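Local coordinates for protein histone-lysine N-methyltransferase, H3 lysine-9 specific SUVH6 (Arabidopsis thaliana, PDB 6A5K) that methylates histone H3 tails, using S-adenosylmethionine as methyl donor, and probably binds methylated DNA through its SRA domain, at residues D125-T130 / F215-I220. The protein carries 1 engineered substitution. Numbering follows the deposited sequence.
Sequences DVLTYT and FQLRRI
Leu-127 and Leu-217 pair across two antiparallel strands, as a hydrogen-bonded pair. Leu-217 N donates to Leu-127 O at 2.8 Å. Leu-127 N answers to Leu-217 O. Tyr-129 and Phe-215 form the next such pair, again bonded in both directions. Beyond the last bridge, Arg-219 N reaches Asp-125 O at 2.7 Å.

The tightly packed side carries Leu-127, Tyr-129, Phe-215 and Leu-217. The two leucines lie alongside each other, with Leu-127 CD2 3.8 Å from Leu-217 CD1. The same CD1 rests on Tyr-129 CB at 4.0 Å. CD1 of Phe-215 comes to the edge of the Tyr-129 ring, 4.2 Å from its CD2. Leu-161 of helix 156-167 touches both aromatic side chains, and Ile-111 of strand 105-113 touches Tyr-129 and Leu-217.

The other face is looser and more exposed. It holds Val-126, Thr-128, Gln-216 and Arg-218. Here Val-126 CG2 sits over one face of the Arg-218 guanidinium, offset toward its rim. The Arg-218 chain bends at chi3 (-59°), which turns NE off the extended line. Beyond it, NH1 meets Asp-125 OD2 on its syn side at 3.1 Å, well out of the carboxylate plane, in a salt bridge. A water donates to Asp-125 OD1 and is only weakly held by NH1. Glu-199 of strand 190-205 pairs with Arg-218 NE and also accepts from Gln-216 NE2. An alanine at Arg-218 would probably leave Asp-125 and Glu-199 without their cationic mate and uncover Val-126 CG2.

The arrangement is an antiparallel strand pair in the mixed beta-sheet of the SRA domain, with an apolar face packed on helix 156-167 and a mostly polar face that is more exposed.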
loop_
_atom_site.group_PDB
_atom_site.type_symbol
_atom_site.label_atom_id
_atom_site.label_comp_id
_atom_site.label_asym_id
_atom_site.label_seq_id
_atom_site.Cartn_x
_atom_site.Cartn_y
_atom_site.Cartn_z
ATOM N N ASP A 125 24.064 8.887 -6.170
ATOM C CA ASP A 125 23.408 9.768 -7.133
ATOM C C ASP A 125 23.746 9.401 -8.580
ATOM O O ASP A 125 23.166 9.955 -9.515
ATOM C CB ASP A 125 23.781 11.229 -6.870
ATOM C CG ASP A 125 25.280 11.464 -6.894
ATOM O OD1 ASP A 125 26.035 10.560 -6.470
ATOM O OD2 ASP A 125 25.702 12.556 -7.337
ATOM N N VAL A 126 24.669 8.461 -8.758
ATOM C CA VAL A 126 25.132 8.070 -10.090
ATOM C C VAL A 126 24.526 6.735 -10.541
ATOM O O VAL A 126 24.411 5.789 -9.766
ATOM C CB VAL A 126 26.673 7.977 -10.135
ATOM C CG1 VAL A 126 27.155 7.591 -11.526
ATOM C CG2 VAL A 126 27.293 9.299 -9.712
ATOM N N LEU A 127 24.141 6.673 -11.810
ATOM C CA LEU A 127 23.480 5.506 -12.376
ATOM C C LEU A 127 24.051 5.226 -13.766
ATOM O O LEU A 127 24.207 6.146 -14.559
ATOM C CB LEU A 127 21.966 5.756 -12.432
ATOM C CG LEU A 127 20.979 4.786 -13.080
ATOM C CD1 LEU A 127 19.636 4.908 -12.381
ATOM C CD2 LEU A 127 20.822 5.054 -14.562
ATOM N N THR A 128 24.386 3.974 -14.059
ATOM C CA THR A 128 24.769 3.609 -15.422
ATOM C C THR A 128 23.651 2.800 -16.061
ATOM O O THR A 128 23.158 1.837 -15.481
ATOM C CB THR A 128 26.080 2.801 -15.477
ATOM O OG1 THR A 128 25.842 1.480 -14.983
ATOM C CG2 THR A 128 27.170 3.467 -14.659
ATOM N N TYR A 129 23.259 3.200 -17.263
ATOM C CA TYR A 129 22.092 2.640 -17.923
ATOM C C TYR A 129 22.467 2.067 -19.286
ATOM O O TYR A 129 23.172 2.711 -20.054
ATOM C CB TYR A 129 21.015 3.714 -18.076
ATOM C CG TYR A 129 19.810 3.252 -18.846
ATOM C CD1 TYR A 129 18.842 2.450 -18.244
ATOM C CD2 TYR A 129 19.632 3.613 -20.173
ATOM C CE1 TYR A 129 17.732 2.023 -18.951
ATOM C CE2 TYR A 129 18.529 3.189 -20.883
ATOM C CZ TYR A 129 17.582 2.396 -20.269
ATOM O OH TYR A 129 16.487 1.976 -20.989
ATOM N N THR A 130 21.992 0.863 -19.591
ATOM C CA THR A 130 22.326 0.231 -20.865
ATOM C C THR A 130 21.235 0.471 -21.911
ATOM O O THR A 130 20.048 0.300 -21.642
ATOM C CB THR A 130 22.560 -1.271 -20.690
ATOM O OG1 THR A 130 23.534 -1.473 -19.661
ATOM C CG2 THR A 130 23.065 -1.891 -21.991
ATOM N N PHE A 215 25.027 4.772 -20.780
ATOM C CA PHE A 215 24.837 6.176 -20.432
ATOM C C PHE A 215 25.088 6.362 -18.942
ATOM O O PHE A 215 24.676 5.529 -18.138
ATOM C CB PHE A 215 23.410 6.641 -20.782
ATOM C CG PHE A 215 23.041 6.457 -22.232
ATOM C CD1 PHE A 215 22.614 5.221 -22.703
ATOM C CD2 PHE A 215 23.100 7.524 -23.118
ATOM C CE1 PHE A 215 22.267 5.049 -24.034
ATOM C CE2 PHE A 215 22.754 7.365 -24.451
ATOM C CZ PHE A 215 22.340 6.123 -24.911
ATOM N N GLN A 216 25.757 7.444 -18.563
ATOM C CA GLN A 216 25.879 7.763 -17.146
ATOM C C GLN A 216 24.954 8.916 -16.792
ATOM O O GLN A 216 25.004 9.967 -17.417
ATOM C CB GLN A 216 27.325 8.110 -16.773
ATOM C CG GLN A 216 27.471 8.626 -15.351
ATOM C CD GLN A 216 28.912 8.839 -14.958
ATOM O OE1 GLN A 216 29.686 7.889 -14.876
ATOM N NE2 GLN A 216 29.282 10.087 -14.712
ATOM N N LEU A 217 24.107 8.706 -15.792
ATOM C CA LEU A 217 23.202 9.741 -15.308
ATOM C C LEU A 217 23.533 10.095 -13.865
ATOM O O LEU A 217 23.995 9.248 -13.102
ATOM C CB LEU A 217 21.742 9.292 -15.409
ATOM C CG LEU A 217 21.156 8.992 -16.794
ATOM C CD1 LEU A 217 21.547 7.597 -17.273
ATOM C CD2 LEU A 217 19.639 9.160 -16.799
ATOM N N ARG A 218 23.296 11.349 -13.496
ATOM C CA ARG A 218 23.516 11.795 -12.126
ATOM C C ARG A 218 22.272 12.504 -11.601
ATOM O O ARG A 218 21.691 13.359 -12.274
ATOM C CB ARG A 218 24.741 12.715 -12.032
ATOM C CG ARG A 218 25.076 13.135 -10.606
ATOM C CD ARG A 218 26.268 14.092 -10.560
ATOM N NE ARG A 218 27.469 13.503 -11.147
ATOM C CZ ARG A 218 28.380 12.819 -10.463
ATOM N NH1 ARG A 218 28.229 12.629 -9.159
ATOM N NH2 ARG A 218 29.443 12.320 -11.081
ATOM N N ARG A 219 21.877 12.139 -10.390
ATOM C CA ARG A 219 20.660 12.662 -9.789
ATOM C C ARG A 219 20.763 14.159 -9.517
ATOM O O ARG A 219 21.769 14.641 -9.001
ATOM C CB ARG A 219 20.355 11.909 -8.496
ATOM C CG ARG A 219 18.907 11.988 -8.049
ATOM C CD ARG A 219 18.648 10.960 -6.970
ATOM N NE ARG A 219 17.235 10.851 -6.628
ATOM C CZ ARG A 219 16.702 11.289 -5.490
ATOM N NH1 ARG A 219 17.464 11.872 -4.574
ATOM N NH2 ARG A 219 15.406 11.134 -5.262
ATOM N N ILE A 220 19.716 14.891 -9.880
ATOM C CA ILE A 220 19.673 16.328 -9.638
ATOM C C ILE A 220 19.547 16.613 -8.143
ATOM O O ILE A 220 18.654 16.089 -7.486
ATOM C CB ILE A 220 18.506 16.981 -10.408
ATOM C CG1 ILE A 220 18.761 16.892 -11.917
ATOM C CG2 ILE A 220 18.308 18.430 -9.974
ATOM C CD1 ILE A 220 17.550 17.220 -12.748
HETATM O O HOH W 1 28.689 10.531 -6.566
#